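PDB 5K3W: CpuTA1 from Curtobacterium pusillum, which belongs to the class IV aminotransferase family, whose members are two-domain proteins that hold pyridoxal-5'-phosphate in a cleft, as this chain does. Local coordinates for residues A60-H65 / Y299-T304; E70-R75 / V269-Q274; R75-A80 / P86-A91. One frame throughout, in Å; residues are numbered along the deposited sequence.

Contact 1: residues A60-H65 / Y299-T304; sequences AVIDGH and YLLART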
loop_
_atom_site.group_PDB
_atom_site.type_symbol
_atom_site.label_atom_id
_atom_site.label_comp_id
_atom_site.label_asym_id
_atom_site.label_seq_id
_atom_site.Cartn_x
_atom_site.Cartn_y
_atom_site.Cartn_z
ATOM N N ALA A 60 11.686 -11.734 14.389
ATOM C CA ALA A 60 12.914 -12.519 14.412
ATOM C C ALA A 60 12.731 -13.779 15.256
ATOM O O ALA A 60 12.097 -13.760 16.319
ATOM C CB ALA A 60 14.075 -11.684 14.957
ATOM N N VAL A 61 13.287 -14.888 14.775
ATOM C CA VAL A 61 13.250 -16.158 15.493
ATOM C C VAL A 61 14.699 -16.578 15.715
ATOM O O VAL A 61 15.382 -17.053 14.796
ATOM C CB VAL A 61 12.445 -17.231 14.749
ATOM C CG1 VAL A 61 12.293 -18.465 15.623
ATOM C CG2 VAL A 61 11.054 -16.696 14.371
ATOM N N ILE A 62 15.175 -16.381 16.940
ATOM C CA ILE A 62 16.561 -16.608 17.326
ATOM C C ILE A 62 16.596 -17.851 18.200
ATOM O O ILE A 62 15.907 -17.918 19.227
ATOM C CB ILE A 62 17.144 -15.385 18.054
ATOM C CG1 ILE A 62 17.038 -14.140 17.166
ATOM C CG2 ILE A 62 18.608 -15.601 18.408
ATOM C CD1 ILE A 62 17.840 -14.257 15.873
ATOM N N ASP A 63 17.369 -18.848 17.775
ATOM C CA ASP A 63 17.522 -20.112 18.506
ATOM C C ASP A 63 16.171 -20.759 18.807
ATOM O O ASP A 63 15.904 -21.204 19.926
ATOM C CB ASP A 63 18.325 -19.901 19.795
ATOM C CG ASP A 63 18.799 -21.220 20.420
ATOM O OD1 ASP A 63 18.865 -22.244 19.700
ATOM O OD2 ASP A 63 19.118 -21.233 21.631
ATOM N N GLY A 64 15.311 -20.814 17.796
ATOM C CA GLY A 64 13.980 -21.352 17.960
ATOM C C GLY A 64 12.956 -20.444 18.628
ATOM O O GLY A 64 11.767 -20.782 18.628
ATOM N N HIS A 65 13.349 -19.306 19.200
ATOM C CA HIS A 65 12.343 -18.510 19.902
ATOM C C HIS A 65 11.989 -17.253 19.130
ATOM O O HIS A 65 12.882 -16.464 18.808
ATOM C CB HIS A 65 12.830 -18.115 21.300
ATOM C CG HIS A 65 13.226 -19.275 22.144
ATOM N ND1 HIS A 65 12.313 -20.191 22.615
ATOM C CD2 HIS A 65 14.437 -19.673 22.600
ATOM C CE1 HIS A 65 12.944 -21.104 23.332
ATOM N NE2 HIS A 65 14.231 -20.811 23.340
ATOM N N TYR A 299 23.124 -7.971 22.901
ATOM C CA TYR A 299 21.960 -7.917 23.780
ATOM C C TYR A 299 20.685 -8.206 23.008
ATOM O O TYR A 299 19.857 -9.014 23.434
ATOM C CB TYR A 299 21.854 -6.557 24.464
ATOM C CG TYR A 299 20.585 -6.413 25.287
ATOM C CD1 TYR A 299 20.551 -6.794 26.622
ATOM C CD2 TYR A 299 19.421 -5.897 24.731
ATOM C CE1 TYR A 299 19.399 -6.670 27.374
ATOM C CE2 TYR A 299 18.264 -5.773 25.475
ATOM C CZ TYR A 299 18.255 -6.157 26.798
ATOM O OH TYR A 299 17.098 -6.029 27.555
ATOM N N LEU A 300 20.498 -7.527 21.873
ATOM C CA LEU A 300 19.269 -7.701 21.108
ATOM C C LEU A 300 19.094 -9.148 20.655
ATOM O O LEU A 300 17.972 -9.669 20.640
ATOM C CB LEU A 300 19.260 -6.755 19.904
ATOM C CG LEU A 300 19.161 -5.259 20.193
ATOM C CD1 LEU A 300 19.434 -4.465 18.921
ATOM C CD2 LEU A 300 17.790 -4.926 20.750
ATOM N N LEU A 301 20.192 -9.815 20.276
ATOM C CA LEU A 301 20.087 -11.194 19.802
ATOM C C LEU A 301 19.797 -12.178 20.931
ATOM O O LEU A 301 19.241 -13.253 20.678
ATOM C CB LEU A 301 21.370 -11.608 19.079
ATOM C CG LEU A 301 21.567 -11.014 17.685
ATOM C CD1 LEU A 301 22.937 -11.376 17.127
ATOM C CD2 LEU A 301 20.455 -11.449 16.731
ATOM N N ALA A 302 20.155 -11.835 22.168
ATOM C CA ALA A 302 20.093 -12.765 23.286
ATOM C C ALA A 302 18.942 -12.513 24.247
ATOM O O ALA A 302 18.776 -13.294 25.189
ATOM C CB ALA A 302 21.402 -12.713 24.075
ATOM N N ARG A 303 18.155 -11.448 24.050
ATOM C CA ARG A 303 17.188 -11.041 25.069
ATOM C C ARG A 303 16.105 -12.093 25.298
ATOM O O ARG A 303 15.644 -12.276 26.432
ATOM C CB ARG A 303 16.557 -9.702 24.690
ATOM C CG ARG A 303 15.663 -9.737 23.468
ATOM C CD ARG A 303 15.745 -8.417 22.745
ATOM N NE ARG A 303 14.470 -8.008 22.163
ATOM C CZ ARG A 303 14.281 -7.770 20.871
ATOM N NH1 ARG A 303 15.283 -7.892 20.019
ATOM N NH2 ARG A 303 13.090 -7.385 20.438
ATOM N N THR A 304 15.681 -12.791 24.247
ATOM C CA THR A 304 14.567 -13.719 24.388
ATOM C C THR A 304 14.966 -15.009 25.096
ATOM O O THR A 304 14.102 -15.666 25.687
ATOM C CB THR A 304 13.974 -14.026 23.008
ATOM O OG1 THR A 304 13.743 -12.793 22.315
ATOM C CG2 THR A 304 12.653 -14.761 23.129
#

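Contact 2: residues E70-R75 / V269-Q274; sequences ELHLGR and VSSVRQ. With PLP (pyridoxal-5'-phosphate), chain C.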
loop_
_atom_site.group_PDB
_atom_site.type_symbol
_atom_site.label_atom_id
_atom_site.label_comp_id
_atom_site.label_asym_id
_atom_site.label_seq_id
_atom_site.Cartn_x
_atom_site.Cartn_y
_atom_site.Cartn_z
ATOM N N GLU A 70 4.686 -11.423 22.062
ATOM C CA GLU A 70 3.430 -10.841 22.534
ATOM C C GLU A 70 3.298 -9.382 22.105
ATOM O O GLU A 70 2.212 -8.949 21.716
ATOM C CB GLU A 70 3.316 -10.979 24.060
ATOM C CG GLU A 70 1.987 -10.520 24.657
ATOM C CD GLU A 70 0.803 -11.445 24.328
ATOM O OE1 GLU A 70 1.009 -12.606 23.927
ATOM O OE2 GLU A 70 -0.352 -11.010 24.475
ATOM N N LEU A 71 4.385 -8.610 22.180
ATOM C CA LEU A 71 4.389 -7.257 21.629
ATOM C C LEU A 71 4.002 -7.257 20.154
ATOM O O LEU A 71 3.149 -6.469 19.728
ATOM C CB LEU A 71 5.766 -6.628 21.791
ATOM C CG LEU A 71 6.127 -5.826 23.024
ATOM C CD1 LEU A 71 7.410 -5.073 22.700
ATOM C CD2 LEU A 71 4.989 -4.864 23.380
ATOM N N HIS A 72 4.644 -8.118 19.347
ATOM C CA HIS A 72 4.297 -8.178 17.931
ATOM C C HIS A 72 2.812 -8.483 17.747
ATOM O O HIS A 72 2.134 -7.845 16.931
ATOM C CB HIS A 72 5.152 -9.223 17.199
ATOM C CG HIS A 72 6.544 -8.765 16.866
ATOM N ND1 HIS A 72 6.819 -7.873 15.849
ATOM C CD2 HIS A 72 7.743 -9.094 17.403
ATOM C CE1 HIS A 72 8.122 -7.657 15.785
ATOM N NE2 HIS A 72 8.706 -8.393 16.713
ATOM N N LEU A 73 2.283 -9.455 18.494
ATOM C CA LEU A 73 0.870 -9.791 18.349
ATOM C C LEU A 73 -0.006 -8.629 18.760
ATOM O O LEU A 73 -1.035 -8.367 18.131
ATOM C CB LEU A 73 0.514 -11.017 19.181
ATOM C CG LEU A 73 1.133 -12.343 18.754
ATOM C CD1 LEU A 73 0.603 -13.450 19.667
ATOM C CD2 LEU A 73 0.858 -12.644 17.276
ATOM N N GLY A 74 0.367 -7.948 19.848
ATOM C CA GLY A 74 -0.380 -6.776 20.262
ATOM C C GLY A 74 -0.422 -5.725 19.175
ATOM O O GLY A 74 -1.472 -5.124 18.921
ATOM N N ARG A 75 0.717 -5.511 18.495
ATOM C CA ARG A 75 0.788 -4.494 17.458
ATOM C C ARG A 75 0.080 -4.942 16.191
ATOM O O ARG A 75 -0.487 -4.108 15.479
ATOM C CB ARG A 75 2.245 -4.122 17.165
ATOM C CG ARG A 75 2.387 -2.885 16.289
ATOM C CD ARG A 75 3.845 -2.498 16.064
ATOM N NE ARG A 75 4.588 -3.506 15.314
ATOM C CZ ARG A 75 5.912 -3.508 15.159
ATOM N NH1 ARG A 75 6.657 -2.554 15.703
ATOM N NH2 ARG A 75 6.495 -4.467 14.451
ATOM N N VAL A 269 16.786 0.725 13.988
ATOM C CA VAL A 269 16.545 -0.564 14.635
ATOM C C VAL A 269 15.243 -1.167 14.115
ATOM O O VAL A 269 14.277 -0.449 13.834
ATOM C CB VAL A 269 16.519 -0.424 16.175
ATOM C CG1 VAL A 269 17.816 0.191 16.665
ATOM C CG2 VAL A 269 15.307 0.409 16.633
ATOM N N SER A 270 15.226 -2.486 13.977
ATOM C CA SER A 270 14.059 -3.221 13.499
ATOM C C SER A 270 14.290 -4.693 13.816
ATOM O O SER A 270 15.404 -5.100 14.162
ATOM C CB SER A 270 13.823 -2.993 12.000
ATOM O OG SER A 270 14.882 -3.509 11.221
ATOM N N SER A 271 13.224 -5.496 13.680
ATOM C CA SER A 271 13.215 -6.828 14.287
ATOM C C SER A 271 14.284 -7.745 13.708
ATOM O O SER A 271 14.978 -8.439 14.459
ATOM C CB SER A 271 11.847 -7.487 14.140
ATOM O OG SER A 271 10.916 -6.912 15.026
ATOM N N VAL A 272 14.424 -7.789 12.383
ATOM C CA VAL A 272 15.317 -8.769 11.765
ATOM C C VAL A 272 16.743 -8.249 11.664
ATOM O O VAL A 272 17.697 -8.953 12.008
ATOM C CB VAL A 272 14.781 -9.192 10.385
ATOM C CG1 VAL A 272 15.805 -10.066 9.679
ATOM C CG2 VAL A 272 13.495 -9.953 10.550
ATOM N N ARG A 273 16.926 -7.022 11.173
ATOM C CA ARG A 273 18.271 -6.467 11.082
ATOM C C ARG A 273 18.841 -6.144 12.463
ATOM O O ARG A 273 20.067 -6.132 12.637
ATOM C CB ARG A 273 18.253 -5.221 10.193
ATOM C CG ARG A 273 19.617 -4.615 9.937
ATOM C CD ARG A 273 19.552 -3.538 8.862
ATOM N NE ARG A 273 18.687 -2.437 9.261
ATOM C CZ ARG A 273 18.413 -1.388 8.494
ATOM N NH1 ARG A 273 18.949 -1.304 7.290
ATOM N NH2 ARG A 273 17.601 -0.432 8.930
ATOM N N GLN A 274 17.976 -5.911 13.447
ATOM C CA GLN A 274 18.396 -5.497 14.777
ATOM C C GLN A 274 18.928 -4.065 14.712
ATOM O O GLN A 274 18.250 -3.186 14.171
ATOM C CB GLN A 274 19.413 -6.487 15.346
ATOM C CG GLN A 274 18.936 -7.952 15.313
ATOM C CD GLN A 274 17.856 -8.319 16.372
ATOM O OE1 GLN A 274 17.452 -7.505 17.210
ATOM N NE2 GLN A 274 17.398 -9.562 16.320
HETATM N N1 PLP C . 8.832 1.412 11.183
HETATM C C2 PLP C . 8.196 0.696 10.212
HETATM C C2A PLP C . 7.434 1.404 9.107
HETATM C C3 PLP C . 8.238 -0.685 10.250
HETATM O O3 PLP C . 7.561 -1.385 9.241
HETATM C C4 PLP C . 8.912 -1.324 11.262
HETATM C C4A PLP C . 9.022 -2.823 11.349
HETATM C C5 PLP C . 9.553 -0.612 12.230
HETATM C C6 PLP C . 9.501 0.771 12.186
HETATM C C5A PLP C . 10.317 -1.339 13.331
HETATM O O4P PLP C . 9.499 -2.225 14.073
HETATM P P PLP C . 10.116 -3.536 14.739
HETATM O O1P PLP C . 11.337 -3.191 15.562
HETATM O O2P PLP C . 10.481 -4.560 13.692
HETATM O O3P PLP C . 9.101 -4.144 15.673
#

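Contact 3: residues R75-A80 / P86-A91; sequences RLAHSA and PEPDAA. With PLP (pyridoxal-5'-phosphate), chain C.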
loop_
_atom_site.group_PDB
_atom_site.type_symbol
_atom_site.label_atom_id
_atom_site.label_comp_id
_atom_site.label_asym_id
_atom_site.label_seq_id
_atom_site.Cartn_x
_atom_site.Cartn_y
_atom_site.Cartn_z
ATOM N N ARG A 75 0.717 -5.511 18.495
ATOM C CA ARG A 75 0.788 -4.494 17.458
ATOM C C ARG A 75 0.080 -4.942 16.191
ATOM O O ARG A 75 -0.487 -4.108 15.479
ATOM C CB ARG A 75 2.245 -4.122 17.165
ATOM C CG ARG A 75 2.387 -2.885 16.289
ATOM C CD ARG A 75 3.845 -2.498 16.064
ATOM N NE ARG A 75 4.588 -3.506 15.314
ATOM C CZ ARG A 75 5.912 -3.508 15.159
ATOM N NH1 ARG A 75 6.657 -2.554 15.703
ATOM N NH2 ARG A 75 6.495 -4.467 14.451
ATOM N N LEU A 76 0.069 -6.243 15.903
ATOM C CA LEU A 76 -0.772 -6.731 14.816
ATOM C C LEU A 76 -2.214 -6.292 15.024
ATOM O O LEU A 76 -2.869 -5.791 14.097
ATOM C CB LEU A 76 -0.684 -8.251 14.731
ATOM C CG LEU A 76 -1.453 -8.934 13.606
ATOM C CD1 LEU A 76 -0.748 -8.743 12.231
ATOM C CD2 LEU A 76 -1.621 -10.401 13.964
ATOM N N ALA A 77 -2.709 -6.452 16.260
ATOM C CA ALA A 77 -4.082 -6.083 16.595
ATOM C C ALA A 77 -4.291 -4.589 16.455
ATOM O O ALA A 77 -5.325 -4.141 15.942
ATOM C CB ALA A 77 -4.419 -6.525 18.029
ATOM N N HIS A 78 -3.318 -3.804 16.924
ATOM C CA HIS A 78 -3.413 -2.352 16.830
ATOM C C HIS A 78 -3.444 -1.882 15.374
ATOM O O HIS A 78 -4.234 -1.002 15.018
ATOM C CB HIS A 78 -2.241 -1.726 17.579
ATOM C CG HIS A 78 -2.216 -0.237 17.497
ATOM N ND1 HIS A 78 -3.163 0.556 18.111
ATOM C CD2 HIS A 78 -1.376 0.608 16.854
ATOM C CE1 HIS A 78 -2.899 1.825 17.860
ATOM N NE2 HIS A 78 -1.820 1.885 17.098
ATOM N N SER A 79 -2.577 -2.445 14.519
ATOM C CA SER A 79 -2.621 -2.129 13.093
ATOM C C SER A 79 -3.950 -2.554 12.499
ATOM O O SER A 79 -4.582 -1.791 11.759
ATOM C CB SER A 79 -1.470 -2.802 12.350
ATOM O OG SER A 79 -0.214 -2.423 12.893
ATOM N N ALA A 80 -4.403 -3.766 12.840
ATOM C CA ALA A 80 -5.708 -4.237 12.392
ATOM C C ALA A 80 -6.798 -3.226 12.728
ATOM O O ALA A 80 -7.639 -2.896 11.880
ATOM C CB ALA A 80 -6.015 -5.592 13.024
ATOM N N PRO A 86 -11.313 -6.814 11.696
ATOM C CA PRO A 86 -11.705 -7.484 12.939
ATOM C C PRO A 86 -10.481 -7.837 13.767
ATOM O O PRO A 86 -9.353 -7.923 13.274
ATOM C CB PRO A 86 -12.435 -8.745 12.463
ATOM C CG PRO A 86 -12.698 -8.519 10.987
ATOM C CD PRO A 86 -11.602 -7.631 10.508
ATOM N N GLU A 87 -10.726 -8.057 15.037
ATOM C CA GLU A 87 -9.681 -8.385 15.994
ATOM C C GLU A 87 -8.988 -9.700 15.633
ATOM O O GLU A 87 -9.649 -10.748 15.606
ATOM C CB GLU A 87 -10.336 -8.483 17.364
ATOM C CG GLU A 87 -9.428 -8.482 18.559
ATOM C CD GLU A 87 -10.197 -8.143 19.834
ATOM O OE1 GLU A 87 -9.549 -7.844 20.860
ATOM O OE2 GLU A 87 -11.449 -8.166 19.807
ATOM N N PRO A 88 -7.678 -9.703 15.366
ATOM C CA PRO A 88 -6.986 -10.984 15.161
ATOM C C PRO A 88 -7.065 -11.848 16.414
ATOM O O PRO A 88 -6.897 -11.369 17.537
ATOM C CB PRO A 88 -5.540 -10.572 14.834
ATOM C CG PRO A 88 -5.403 -9.185 15.316
ATOM C CD PRO A 88 -6.759 -8.555 15.268
ATOM N N ASP A 89 -7.357 -13.127 16.211
ATOM C CA ASP A 89 -7.426 -14.101 17.304
ATOM C C ASP A 89 -6.011 -14.382 17.794
ATOM O O ASP A 89 -5.298 -15.214 17.224
ATOM C CB ASP A 89 -8.111 -15.375 16.817
ATOM C CG ASP A 89 -8.534 -16.296 17.953
ATOM O OD1 ASP A 89 -7.852 -16.342 19.005
ATOM O OD2 ASP A 89 -9.560 -16.987 17.776
ATOM N N ALA A 90 -5.592 -13.681 18.853
ATOM C CA ALA A 90 -4.191 -13.725 19.265
ATOM C C ALA A 90 -3.728 -15.149 19.548
ATOM O O ALA A 90 -2.569 -15.487 19.293
ATOM C CB ALA A 90 -3.973 -12.832 20.493
ATOM N N ALA A 91 -4.625 -15.998 20.059
ATOM C CA ALA A 91 -4.251 -17.359 20.430
ATOM C C ALA A 91 -4.058 -18.248 19.210
ATOM O O ALA A 91 -3.300 -19.220 19.273
ATOM C CB ALA A 91 -5.310 -17.961 21.355
HETATM N N1 PLP C . 8.832 1.412 11.183
HETATM C C2 PLP C . 8.196 0.696 10.212
HETATM C C2A PLP C . 7.434 1.404 9.107
HETATM C C3 PLP C . 8.238 -0.685 10.250
HETATM O O3 PLP C . 7.561 -1.385 9.241
HETATM C C4 PLP C . 8.912 -1.324 11.262
HETATM C C4A PLP C . 9.022 -2.823 11.349
HETATM C C5 PLP C . 9.553 -0.612 12.230
HETATM C C6 PLP C . 9.501 0.771 12.186
HETATM C C5A PLP C . 10.317 -1.339 13.331
HETATM O O4P PLP C . 9.499 -2.225 14.073
HETATM P P PLP C . 10.116 -3.536 14.739
HETATM O O1P PLP C . 11.337 -3.191 15.562
HETATM O O2P PLP C . 10.481 -4.560 13.692
HETATM O O3P PLP C . 9.101 -4.144 15.673
#

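Contact 1: residues A60-H65 / Y299-T304
Two side chains grip the carbonyl oxygen of Leu300, next in the chain to Leu301, the helix residue that meets Ile62. Within helix 290-307, Arg303 NH1 donates to Leu300 O over 3.3 Å, with an N-H...O angle of 154° and the donor lifted 27° out of the carbonyl plane; Gln67 NE2 is the second donor. The arginine can fold back on its own helix this way because its CG lies between the backbone N and the carbonyl carbon (chi1 68°).

Across the contact itself there is no hydrogen bond, and the work is done by aliphatic branches. Ile62 divides the task. Its CG2 methyl, anti to the backbone N, rests 3.3 Å from Leu301 O, while the other branch carries CD1 to 3.9 Å from CD2 of Leu301. The two side chains cross at about a right angle, methyl against methyl. One helical turn on, Thr304 turns its methyl rather than its hydroxyl to the hairpin: CG2 sits 3.8 Å from CB of His65. The imidazole of His65 turns away from the threonine and stacks on His308, the first of a terminal run of histidines that is very likely an expression tag.

Ile62 and His65 stand side by side because they are paired with each other. His65 N bonds to Ile62 O at 2.9 Å and Ile62 N to His65 O at 3.0 Å, and Asp63 and Gly64, both with positive phi, make the bend. Leu301, for its part, also leans on Gln274 of strand 274-278. What packs on the C-terminal helix is thus a beta hairpin with a two-residue loop, a type I' turn from Ile62 to His65, at the edge of the six-stranded antiparallel sheet.

Contact 2: residues E70-R75 / V269-Q274
With CG of His72 (chi1 -79°) and OG of Ser271 (chi1 -74°) each anti to its own carbonyl carbon, the imidazole and the hydroxyl are brought together beside the phosphate of pyridoxal-5'-phosphate. The serine oxygen lies at the edge of the ring and in its plane, 3.0 Å from CE1 of His72. ND1, the ring nitrogen next to CE1, is hydrogen-bonded to Glu57 OE1, which fixes how the ring is rotated.

Ser271 holds one phosphate oxygen twice: its OG donates to O2P at 2.7 Å and its backbone N to the same atom at 2.9 Å. Arg75 comes from the helix to a different oxygen. Its chain, extended as far as CD and then bent at chi3 (65°), presents the guanidinium edge-on. NH1 and NH2 each reach O3P at 2.9 Å, and since both converge on one acceptor the bonds are bent. NH1 also has a longer bond to the ester oxygen O4P, at 3.3 Å.

This is the phosphate-binding cup of the class IV aminotransferase fold, built here from helix 69-82 on one side and, on the other, the tight turn between strands 265-270 and 274-278. Thr234 and Thr235 of helix 234-245 add their hydroxyls to the cofactor. Glu57 is a second-shell residue for both helix side chains, since it also forms a salt bridge with Arg75 NH2; its charge would partly offset that of the arginine. Backbone closes up against the phosphate as well, with CA of Ser270 3.4 Å from O1P.

Contact 3: residues R75-A80 / P86-A91
The pyrrolidine ring of Pro88 meets helix 69-82 by its rim, not by a face: its three side-chain carbons CB, CG and CD meet Leu76, Ala77 and Ala80 in turn. CG, in the middle, comes closest, 3.6 Å from CA of Ala77 and 3.9 Å from its CB. To one side of it, CB of Pro88 lies 4.0 Å from CD2 of Leu76; to the other, CD lies 3.8 Å from CB of Ala80. Small alanine side chains let the ring come right up to the helix backbone.

Leu76 reaches the proline with CG anti to the backbone N (chi1 -177°), and the two side chains slide past each other in opposite directions. The same leucine also packs on Val55 and Leu118 of the antiparallel sheet, and Pro88 on Leu120, so proline and leucine share a buried apolar layer between helix and strands. Ala80 CB has a looser neighbour in Pro86 O, at 4.1 Å.

No hydrogen bond joins the two segments. The polar groups of 86-91 find partners other than 75-80: Glu87 forms a salt bridge with Arg14, and Asp89, the N-cap of helix 90-108, takes a weak 3.4 Å bond from Ala91 N on OD1. On the helix, Arg75 sends its side chain off to the phosphate and Ser79 OG bonds to the backbone N of Lys174. The contact belongs to a helix-loop-helix connection, in which a proline just ahead of the second helix's N-cap packs back on the first helix, over the N-terminal antiparallel sheet.

How the contacts relate
Contact 2 is the innermost, its centre about 5 Å from that of the chain; contacts 1 and 3 each lie about 15 Å out, contact 1 only partly buried, contact 3 buried against the antiparallel sheet. Polar chemistry dominates contact 2, where a charged phosphate must be held, whereas the outer two rest on aliphatic packing. Contacts 2 and 3 share helix 69-82 and Arg75, whose side chain serves the first and whose backbone continues into the second. Contact 1 adjoins contact 2 through Gln274, which Leu300, Leu301 and Arg303 touch, and through Ala60 against Ser271 O. Contacts 1 and 3 do not touch. Along the chain they nest, 3 within 2 within 1.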